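Long-range contacts in peroxiredoxin (Akkermansia muciniphila, PDB 6KHX), which probably reduces hydrogen peroxide and organic hydroperoxides through a reactive cysteine, as a typical 2-Cys peroxiredoxin of the thioredoxin superfamily: residues Ala8-Ala13 and Asp24-Gln29; Ile37-Pro42 and Thr51-Phe56; Glu133-Arg138 and Asn155-Gly160. One frame throughout, in Å; residues are numbered along the deposited sequence.

The three contacts follow one another along a thioredoxin-like chain. Contact 1 pairs the loop leading into strand 13-17 with strand 24-25 and the turn after it, contact 2 packs helix 48-58 on a central strand, and contact 3 joins the loop entering strand 138-143 to the loop leaving strand 149-155. Contacts 1 and 2, with centres 18 Å apart, meet lightly where Leu27 CD1 lies 4.3 Å from Leu38 CD2. Contacts 2 and 3 are closer, 11 Å between centres, and are joined by a salt bridge in which Glu52 OE2 is 2.8 Å from Arg138 NH1. Arg138 also packs on Cys49, probably the peroxidatic cysteine, so this junction probably borders the active site. Contacts 1 and 3 do not touch.

Contact 1 (Ala8-Ala13 and Asp24-Gln29); sequences APHFSA and DFSLDQ
Ser26 OG is gripped by two hydrogen bonds: it donates to Phe11 O at 2.8 Å, almost along the C=O axis, and accepts from Asp28 N at 3.2 Å, which makes an ST turn. Here the loop before strand 13-17 pairs with the short strand 24-25, near the sheet edge formed by strands 13-17 and 20-22. The Ser26 hydroxyl, anti to the backbone N (chi1 174°), sits between the two segments, facing Phe11 O. An alanine here would lack the hydroxyl and would probably loosen both the tie to Phe11 and the turn into Asp28. Ala13 and Phe25 form an antiparallel hydrogen-bonded pair, Ala13 N to Phe25 O at 3.0 Å and Phe25 N to Ala13 O at 2.7 Å. Because Asp24 and Phe25 both oppose Ala13, the pairing carries a G1 beta bulge. On the buried side, Phe11 and Phe25 run side by side, while Phe11 CZ meets Leu27 CG at 3.6 Å. On the exposed side, His10 crosses Asp28 at about a right angle. Their direct bond, ND1 to Asp28 OD1, is weak, and a water links the same two atoms. A second water accepts from both Phe11 N and Leu27 N.

Contact 2 (Ile37-Pro42 and Thr51-Phe56); sequences ILFFYP and TELIGF
Aromatic stacking comes first in this contact, which has no hydrogen bond across it. The Phe39 and Phe56 side chains reach toward each other tip to tip, and their rings form an offset stack with centroids 4.4 Å apart and planes at 16°. Phe56 CD2 sits over one face of the Phe39 ring, 3.7 Å from Phe39 CE1. A CH-pi contact follows: Leu53 CD1 lies over one face of the Tyr41 ring, 3.9 Å from its centroid and 17° off the normal. The axes of strand residues 37-40 and helix residues 51-56 approach to 10.9 Å and run nearly antiparallel. Helix 48-58 belongs, with helix 60-65, to the connection between the adjacent parallel strands 35-40 and 68-74, a beta-alpha-beta crossover of the thioredoxin fold. Simple apolar packing completes the layer. The other methyl of Leu53, CD2, meets Phe39 CZ at 3.7 Å, so the forked leucine end touches both rings, and Ile37 CG2 abuts Phe56 CE1 at 4.1 Å. Polar ends are satisfied outside this layer: Tyr41 OH by Asp44, and Glu52 OE1 by a salt bridge to Arg161.

Contact 3 (Glu133-Arg138 and Asn155-Gly160); sequences ELIAYR and NDFPLG
The Tyr137 and Phe157 side chains cross at about a right angle, yet their rings form an offset stack, with centroids 4.2 Å apart and planes inclined at 24°. Tyr137 CE1 lies over one face of the Phe157 ring, toward the rim. The tip of that ring, Phe157 CZ, also meets Ile135 CG1 at 4.0 Å, while Ala136 O lies at its edge, in plane. Next to the stack, the Arg138 chain is extended from CG to NE and turns its guanidinium side-on. Arg138 NE, at 2.5 Å, and Arg138 NH2, at 2.9 Å, both donate to Phe157 O, which lies in the guanidinium plane; NH1 turns to Glu52. The backbones of Arg138 and Asn155 form an antiparallel hydrogen-bonded pair at the open end of the hairpin of strands 138-143 and 149-155, and a type I turn from Asp156 to Leu159 leads on toward helix 163-179. Asn155 also pairs in an antiparallel ladder with a strand of the second subunit, carrying the sheet across the interface as in typical 2-Cys peroxiredoxin dimers. The Asn155 amide is held at both ends: OD1 hydrogen-bonds to His151 of the second subunit, and ND2 donates to Leu159 O at 3.1 Å.

Contact 1 (Ala8-Ala13 and Asp24-Gln29)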
loop_
_atom_site.group_PDB
_atom_site.type_symbol
_atom_site.label_atom_id
_atom_site.label_comp_id
_atom_site.label_asym_id
_atom_site.label_seq_id
_atom_site.Cartn_x
_atom_site.Cartn_y
_atom_site.Cartn_z
ATOM N N ALA B 8 -21.520 -13.428 24.637
ATOM C CA ALA B 8 -21.904 -14.382 23.618
ATOM C C ALA B 8 -22.359 -13.613 22.380
ATOM O O ALA B 8 -23.257 -12.767 22.485
ATOM C CB ALA B 8 -23.022 -15.290 24.128
ATOM N N PRO B 9 -21.792 -13.885 21.205
ATOM C CA PRO B 9 -22.135 -13.087 20.024
ATOM C C PRO B 9 -23.633 -13.063 19.769
ATOM O O PRO B 9 -24.327 -14.074 19.893
ATOM C CB PRO B 9 -21.370 -13.782 18.891
ATOM C CG PRO B 9 -20.190 -14.382 19.572
ATOM C CD PRO B 9 -20.693 -14.826 20.931
ATOM N N HIS B 10 -24.118 -11.884 19.405
ATOM C CA HIS B 10 -25.532 -11.687 19.153
ATOM C C HIS B 10 -25.937 -12.368 17.849
ATOM O O HIS B 10 -25.157 -12.469 16.899
ATOM C CB HIS B 10 -25.832 -10.186 19.090
ATOM C CG HIS B 10 -27.199 -9.853 18.581
ATOM N ND1 HIS B 10 -28.327 -9.913 19.375
ATOM C CD2 HIS B 10 -27.623 -9.475 17.352
ATOM C CE1 HIS B 10 -29.384 -9.573 18.659
ATOM N NE2 HIS B 10 -28.986 -9.306 17.427
ATOM N N PHE B 11 -27.171 -12.847 17.811
ATOM C CA PHE B 11 -27.723 -13.329 16.558
ATOM C C PHE B 11 -29.229 -13.132 16.595
ATOM O O PHE B 11 -29.809 -12.796 17.627
ATOM C CB PHE B 11 -27.347 -14.795 16.284
ATOM C CG PHE B 11 -27.835 -15.779 17.329
ATOM C CD1 PHE B 11 -29.143 -16.258 17.303
ATOM C CD2 PHE B 11 -26.971 -16.277 18.288
ATOM C CE1 PHE B 11 -29.587 -17.173 18.243
ATOM C CE2 PHE B 11 -27.410 -17.195 19.230
ATOM C CZ PHE B 11 -28.718 -17.643 19.208
ATOM N N SER B 12 -29.850 -13.323 15.437
ATOM C CA SER B 12 -31.301 -13.220 15.319
ATOM C C SER B 12 -31.675 -14.043 14.097
ATOM O O SER B 12 -31.320 -13.677 12.971
ATOM C CB SER B 12 -31.749 -11.765 15.189
ATOM O OG SER B 12 -33.154 -11.674 15.001
ATOM N N ALA B 13 -32.324 -15.178 14.323
ATOM C CA ALA B 13 -32.556 -16.132 13.255
ATOM C C ALA B 13 -33.924 -16.773 13.432
ATOM O O ALA B 13 -34.590 -16.612 14.457
ATOM C CB ALA B 13 -31.456 -17.198 13.218
ATOM N N ASP B 24 -36.850 -14.182 14.152
ATOM C CA ASP B 24 -36.182 -13.207 15.011
ATOM C C ASP B 24 -35.910 -13.766 16.409
ATOM O O ASP B 24 -36.065 -13.072 17.418
ATOM C CB ASP B 24 -36.996 -11.913 15.080
ATOM C CG ASP B 24 -37.361 -11.390 13.699
ATOM O OD1 ASP B 24 -36.479 -11.376 12.812
ATOM O OD2 ASP B 24 -38.531 -11.007 13.492
ATOM N N PHE B 25 -35.519 -15.039 16.479
ATOM C CA PHE B 25 -35.107 -15.607 17.754
ATOM C C PHE B 25 -33.702 -15.133 18.087
ATOM O O PHE B 25 -32.798 -15.206 17.250
ATOM C CB PHE B 25 -35.145 -17.134 17.737
ATOM C CG PHE B 25 -34.797 -17.745 19.067
ATOM C CD1 PHE B 25 -35.775 -17.956 20.024
ATOM C CD2 PHE B 25 -33.484 -18.071 19.376
ATOM C CE1 PHE B 25 -35.458 -18.498 21.263
ATOM C CE2 PHE B 25 -33.156 -18.616 20.612
ATOM C CZ PHE B 25 -34.147 -18.827 21.558
ATOM N N SER B 26 -33.520 -14.660 19.315
ATOM C CA SER B 26 -32.238 -14.137 19.763
ATOM C C SER B 26 -32.092 -14.454 21.241
ATOM O O SER B 26 -33.082 -14.618 21.960
ATOM C CB SER B 26 -32.136 -12.625 19.523
ATOM O OG SER B 26 -30.953 -12.094 20.088
ATOM N N LEU B 27 -30.847 -14.489 21.706
ATOM C CA LEU B 27 -30.620 -14.685 23.131
ATOM C C LEU B 27 -30.775 -13.395 23.930
ATOM O O LEU B 27 -30.629 -13.427 25.156
ATOM C CB LEU B 27 -29.232 -15.294 23.371
ATOM C CG LEU B 27 -28.971 -16.647 22.697
ATOM C CD1 LEU B 27 -27.641 -17.246 23.146
ATOM C CD2 LEU B 27 -30.117 -17.626 22.944
ATOM N N ASP B 28 -31.074 -12.273 23.265
ATOM C CA ASP B 28 -31.345 -11.023 23.969
ATOM C C ASP B 28 -32.438 -11.205 25.013
ATOM O O ASP B 28 -32.343 -10.671 26.125
ATOM C CB ASP B 28 -31.746 -9.937 22.970
ATOM C CG ASP B 28 -30.569 -9.405 22.176
ATOM O OD1 ASP B 28 -29.412 -9.743 22.517
ATOM O OD2 ASP B 28 -30.803 -8.660 21.199
ATOM N N GLN B 29 -33.485 -11.964 24.665
ATOM C CA GLN B 29 -34.632 -12.142 25.547
ATOM C C GLN B 29 -34.236 -12.679 26.915
ATOM O O GLN B 29 -34.949 -12.447 27.897
ATOM C CB GLN B 29 -35.644 -13.081 24.894
ATOM C CG GLN B 29 -35.077 -14.447 24.573
ATOM C CD GLN B 29 -36.043 -15.299 23.796
ATOM O OE1 GLN B 29 -37.093 -15.696 24.307
ATOM N NE2 GLN B 29 -35.711 -15.568 22.539
HETATM O O HOH W 1 -27.541 -11.083 21.792
HETATM O O HOH W 2 -28.441 -13.466 20.430
#

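Contact 2 (Ile37-Pro42 and Thr51-Phe56)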
loop_
_atom_site.group_PDB
_atom_site.type_symbol
_atom_site.label_atom_id
_atom_site.label_comp_id
_atom_site.label_asym_id
_atom_site.label_seq_id
_atom_site.Cartn_x
_atom_site.Cartn_y
_atom_site.Cartn_z
ATOM N N ILE B 37 -27.837 -22.364 28.088
ATOM C CA ILE B 37 -26.993 -23.436 27.576
ATOM C C ILE B 37 -27.266 -23.509 26.079
ATOM O O ILE B 37 -28.361 -23.896 25.652
ATOM C CB ILE B 37 -27.271 -24.773 28.274
ATOM C CG1 ILE B 37 -26.685 -24.768 29.685
ATOM C CG2 ILE B 37 -26.680 -25.931 27.482
ATOM C CD1 ILE B 37 -25.193 -24.934 29.713
ATOM N N LEU B 38 -26.286 -23.093 25.281
ATOM C CA LEU B 38 -26.407 -23.056 23.826
ATOM C C LEU B 38 -25.547 -24.169 23.243
ATOM O O LEU B 38 -24.337 -24.205 23.485
ATOM C CB LEU B 38 -25.970 -21.692 23.285
ATOM C CG LEU B 38 -25.877 -21.516 21.767
ATOM C CD1 LEU B 38 -27.266 -21.560 21.148
ATOM C CD2 LEU B 38 -25.162 -20.222 21.390
ATOM N N PHE B 39 -26.156 -25.090 22.497
ATOM C CA PHE B 39 -25.380 -26.184 21.926
ATOM C C PHE B 39 -25.637 -26.324 20.428
ATOM O O PHE B 39 -26.778 -26.239 19.959
ATOM C CB PHE B 39 -25.637 -27.525 22.664
ATOM C CG PHE B 39 -26.980 -28.141 22.396
ATOM C CD1 PHE B 39 -28.104 -27.725 23.085
ATOM C CD2 PHE B 39 -27.105 -29.172 21.479
ATOM C CE1 PHE B 39 -29.340 -28.303 22.840
ATOM C CE2 PHE B 39 -28.338 -29.758 21.234
ATOM C CZ PHE B 39 -29.455 -29.322 21.913
ATOM N N PHE B 40 -24.546 -26.529 19.692
ATOM C CA PHE B 40 -24.532 -26.735 18.251
ATOM C C PHE B 40 -24.298 -28.210 17.948
ATOM O O PHE B 40 -23.455 -28.854 18.593
ATOM C CB PHE B 40 -23.413 -25.914 17.589
ATOM C CG PHE B 40 -23.499 -24.430 17.834
ATOM C CD1 PHE B 40 -23.068 -23.882 19.033
ATOM C CD2 PHE B 40 -23.983 -23.579 16.851
ATOM C CE1 PHE B 40 -23.139 -22.520 19.257
ATOM C CE2 PHE B 40 -24.050 -22.214 17.066
ATOM C CZ PHE B 40 -23.626 -21.682 18.268
ATOM N N TYR B 41 -24.999 -28.707 16.931
ATOM C CA TYR B 41 -24.850 -30.032 16.349
ATOM C C TYR B 41 -24.777 -29.899 14.835
ATOM O O TYR B 41 -25.265 -28.914 14.271
ATOM C CB TYR B 41 -26.015 -30.954 16.742
ATOM C CG TYR B 41 -27.363 -30.498 16.240
ATOM C CD1 TYR B 41 -28.093 -29.535 16.928
ATOM C CD2 TYR B 41 -27.911 -31.035 15.082
ATOM C CE1 TYR B 41 -29.330 -29.116 16.476
ATOM C CE2 TYR B 41 -29.145 -30.626 14.621
ATOM C CZ TYR B 41 -29.853 -29.667 15.318
ATOM O OH TYR B 41 -31.087 -29.254 14.855
ATOM N N PRO B 42 -24.183 -30.892 14.135
ATOM C CA PRO B 42 -23.900 -30.719 12.698
ATOM C C PRO B 42 -25.085 -30.796 11.744
ATOM O O PRO B 42 -25.233 -29.911 10.894
ATOM C CB PRO B 42 -22.896 -31.844 12.402
ATOM C CG PRO B 42 -23.102 -32.845 13.480
ATOM C CD PRO B 42 -23.482 -32.062 14.696
ATOM N N THR B 51 -30.107 -37.933 19.576
ATOM C CA THR B 51 -30.008 -38.392 20.958
ATOM C C THR B 51 -29.675 -37.240 21.895
ATOM O O THR B 51 -30.241 -37.141 22.990
ATOM C CB THR B 51 -28.982 -39.517 21.083
ATOM O OG1 THR B 51 -27.654 -38.981 21.119
ATOM C CG2 THR B 51 -29.122 -40.437 19.909
ATOM N N GLU B 52 -28.786 -36.340 21.470
ATOM C CA GLU B 52 -28.483 -35.176 22.299
ATOM C C GLU B 52 -29.704 -34.273 22.446
ATOM O O GLU B 52 -30.017 -33.810 23.553
ATOM C CB GLU B 52 -27.295 -34.412 21.714
ATOM C CG GLU B 52 -26.033 -35.261 21.620
ATOM C CD GLU B 52 -24.813 -34.476 21.174
ATOM O OE1 GLU B 52 -23.885 -34.296 21.995
ATOM O OE2 GLU B 52 -24.788 -34.033 20.005
ATOM N N LEU B 53 -30.426 -34.032 21.349
ATOM C CA LEU B 53 -31.592 -33.155 21.417
ATOM C C LEU B 53 -32.684 -33.745 22.310
ATOM O O LEU B 53 -33.271 -33.044 23.149
ATOM C CB LEU B 53 -32.123 -32.879 20.009
ATOM C CG LEU B 53 -31.325 -31.867 19.175
ATOM C CD1 LEU B 53 -31.292 -32.231 17.693
ATOM C CD2 LEU B 53 -31.891 -30.465 19.364
ATOM N N ILE B 54 -32.965 -35.041 22.146
ATOM C CA ILE B 54 -33.987 -35.696 22.955
ATOM C C ILE B 54 -33.573 -35.735 24.421
ATOM O O ILE B 54 -34.392 -35.488 25.313
ATOM C CB ILE B 54 -34.286 -37.100 22.405
ATOM C CG1 ILE B 54 -34.987 -36.986 21.054
ATOM C CG2 ILE B 54 -35.162 -37.871 23.377
ATOM C CD1 ILE B 54 -35.006 -38.274 20.268
ATOM N N GLY B 55 -32.302 -36.042 24.700
ATOM C CA GLY B 55 -31.854 -36.052 26.080
ATOM C C GLY B 55 -31.982 -34.693 26.743
ATOM O O GLY B 55 -32.391 -34.596 27.903
ATOM N N PHE B 56 -31.654 -33.621 26.012
ATOM C CA PHE B 56 -31.866 -32.281 26.557
ATOM C C PHE B 56 -33.345 -32.025 26.818
ATOM O O PHE B 56 -33.704 -31.331 27.777
ATOM C CB PHE B 56 -31.294 -31.216 25.618
ATOM C CG PHE B 56 -29.877 -30.823 25.938
ATOM C CD1 PHE B 56 -29.588 -30.082 27.071
ATOM C CD2 PHE B 56 -28.838 -31.170 25.089
ATOM C CE1 PHE B 56 -28.286 -29.722 27.368
ATOM C CE2 PHE B 56 -27.541 -30.806 25.378
ATOM C CZ PHE B 56 -27.265 -30.079 26.518
#

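Contact 3 (Glu133-Arg138 and Asn155-Gly160)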
loop_
_atom_site.group_PDB
_atom_site.type_symbol
_atom_site.label_atom_id
_atom_site.label_comp_id
_atom_site.label_asym_id
_atom_site.label_seq_id
_atom_site.Cartn_x
_atom_site.Cartn_y
_atom_site.Cartn_z
ATOM N N GLU B 133 -16.986 -29.852 5.078
ATOM C CA GLU B 133 -18.347 -29.354 5.166
ATOM C C GLU B 133 -18.398 -28.203 6.160
ATOM O O GLU B 133 -17.861 -28.309 7.269
ATOM C CB GLU B 133 -19.295 -30.467 5.600
ATOM C CG GLU B 133 -19.577 -31.492 4.531
ATOM C CD GLU B 133 -20.512 -32.572 5.027
ATOM O OE1 GLU B 133 -20.136 -33.302 5.968
ATOM O OE2 GLU B 133 -21.626 -32.686 4.483
ATOM N N LEU B 134 -19.040 -27.105 5.765
ATOM C CA LEU B 134 -19.261 -25.979 6.670
ATOM C C LEU B 134 -20.498 -26.295 7.506
ATOM O O LEU B 134 -21.598 -25.785 7.277
ATOM C CB LEU B 134 -19.411 -24.675 5.895
ATOM C CG LEU B 134 -18.219 -24.252 5.028
ATOM C CD1 LEU B 134 -18.578 -23.040 4.191
ATOM C CD2 LEU B 134 -16.984 -23.967 5.874
ATOM N N ILE B 135 -20.302 -27.180 8.488
ATOM C CA ILE B 135 -21.320 -27.541 9.467
ATOM C C ILE B 135 -20.709 -27.391 10.853
ATOM O O ILE B 135 -19.488 -27.326 11.015
ATOM C CB ILE B 135 -21.863 -28.974 9.272
ATOM C CG1 ILE B 135 -20.731 -29.996 9.365
ATOM C CG2 ILE B 135 -22.578 -29.111 7.935
ATOM C CD1 ILE B 135 -21.182 -31.411 9.064
ATOM N N ALA B 136 -21.578 -27.322 11.858
ATOM C CA ALA B 136 -21.136 -27.064 13.224
ATOM C C ALA B 136 -20.681 -28.344 13.917
ATOM O O ALA B 136 -21.317 -29.395 13.800
ATOM C CB ALA B 136 -22.257 -26.411 14.033
ATOM N N TYR B 137 -19.571 -28.241 14.648
ATOM C CA TYR B 137 -19.156 -29.291 15.562
ATOM C C TYR B 137 -20.052 -29.288 16.802
ATOM O O TYR B 137 -20.880 -28.394 17.005
ATOM C CB TYR B 137 -17.696 -29.099 15.976
ATOM C CG TYR B 137 -16.672 -29.675 15.021
ATOM C CD1 TYR B 137 -16.571 -31.051 14.821
ATOM C CD2 TYR B 137 -15.782 -28.850 14.339
ATOM C CE1 TYR B 137 -15.624 -31.585 13.956
ATOM C CE2 TYR B 137 -14.832 -29.375 13.473
ATOM C CZ TYR B 137 -14.761 -30.743 13.286
ATOM O OH TYR B 137 -13.823 -31.274 12.434
ATOM N N ARG B 138 -19.881 -30.308 17.648
ATOM C CA ARG B 138 -20.703 -30.452 18.853
ATOM C C ARG B 138 -20.202 -29.463 19.900
ATOM O O ARG B 138 -19.395 -29.778 20.781
ATOM C CB ARG B 138 -20.689 -31.891 19.357
ATOM C CG ARG B 138 -21.279 -32.834 18.339
ATOM C CD ARG B 138 -21.532 -34.228 18.856
ATOM N NE ARG B 138 -21.746 -35.101 17.712
ATOM C CZ ARG B 138 -22.873 -35.163 17.011
ATOM N NH1 ARG B 138 -23.922 -34.423 17.354
ATOM N NH2 ARG B 138 -22.949 -35.976 15.966
ATOM N N ASN B 155 -16.804 -30.960 20.968
ATOM C CA ASN B 155 -16.496 -32.358 20.714
ATOM C C ASN B 155 -16.477 -32.636 19.218
ATOM O O ASN B 155 -17.222 -32.024 18.442
ATOM C CB ASN B 155 -17.513 -33.288 21.388
ATOM C CG ASN B 155 -17.252 -33.462 22.866
ATOM O OD1 ASN B 155 -16.341 -32.846 23.427
ATOM N ND2 ASN B 155 -18.045 -34.310 23.508
ATOM N N ASP B 156 -15.612 -33.568 18.825
ATOM C CA ASP B 156 -15.640 -34.093 17.470
ATOM C C ASP B 156 -16.991 -34.752 17.184
ATOM O O ASP B 156 -17.741 -35.122 18.093
ATOM C CB ASP B 156 -14.496 -35.084 17.269
ATOM C CG ASP B 156 -14.236 -35.387 15.815
ATOM O OD1 ASP B 156 -14.946 -34.830 14.953
ATOM O OD2 ASP B 156 -13.309 -36.174 15.535
ATOM N N PHE B 157 -17.287 -34.905 15.894
ATOM C CA PHE B 157 -18.588 -35.398 15.440
ATOM C C PHE B 157 -19.080 -36.666 16.139
ATOM O O PHE B 157 -20.248 -36.689 16.558
ATOM C CB PHE B 157 -18.518 -35.594 13.921
ATOM C CG PHE B 157 -18.403 -34.304 13.140
ATOM C CD1 PHE B 157 -19.230 -33.226 13.419
ATOM C CD2 PHE B 157 -17.443 -34.163 12.146
ATOM C CE1 PHE B 157 -19.121 -32.044 12.706
ATOM C CE2 PHE B 157 -17.326 -32.982 11.431
ATOM C CZ PHE B 157 -18.168 -31.923 11.710
ATOM N N PRO B 158 -18.289 -37.731 16.309
ATOM C CA PRO B 158 -18.856 -38.968 16.875
ATOM C C PRO B 158 -18.958 -39.015 18.395
ATOM O O PRO B 158 -19.425 -40.029 18.924
ATOM C CB PRO B 158 -17.892 -40.057 16.367
ATOM C CG PRO B 158 -16.632 -39.355 15.983
ATOM C CD PRO B 158 -16.852 -37.875 16.008
ATOM N N LEU B 159 -18.591 -37.966 19.122
ATOM C CA LEU B 159 -18.527 -38.005 20.583
ATOM C C LEU B 159 -19.664 -37.169 21.153
ATOM O O LEU B 159 -19.541 -35.948 21.285
ATOM C CB LEU B 159 -17.173 -37.497 21.069
ATOM C CG LEU B 159 -15.968 -38.135 20.381
ATOM C CD1 LEU B 159 -14.653 -37.614 20.954
ATOM C CD2 LEU B 159 -16.054 -39.646 20.545
ATOM N N GLY B 160 -20.758 -37.835 21.517
ATOM C CA GLY B 160 -21.877 -37.139 22.125
ATOM C C GLY B 160 -21.513 -36.519 23.461
ATOM O O GLY B 160 -20.585 -36.942 24.153
#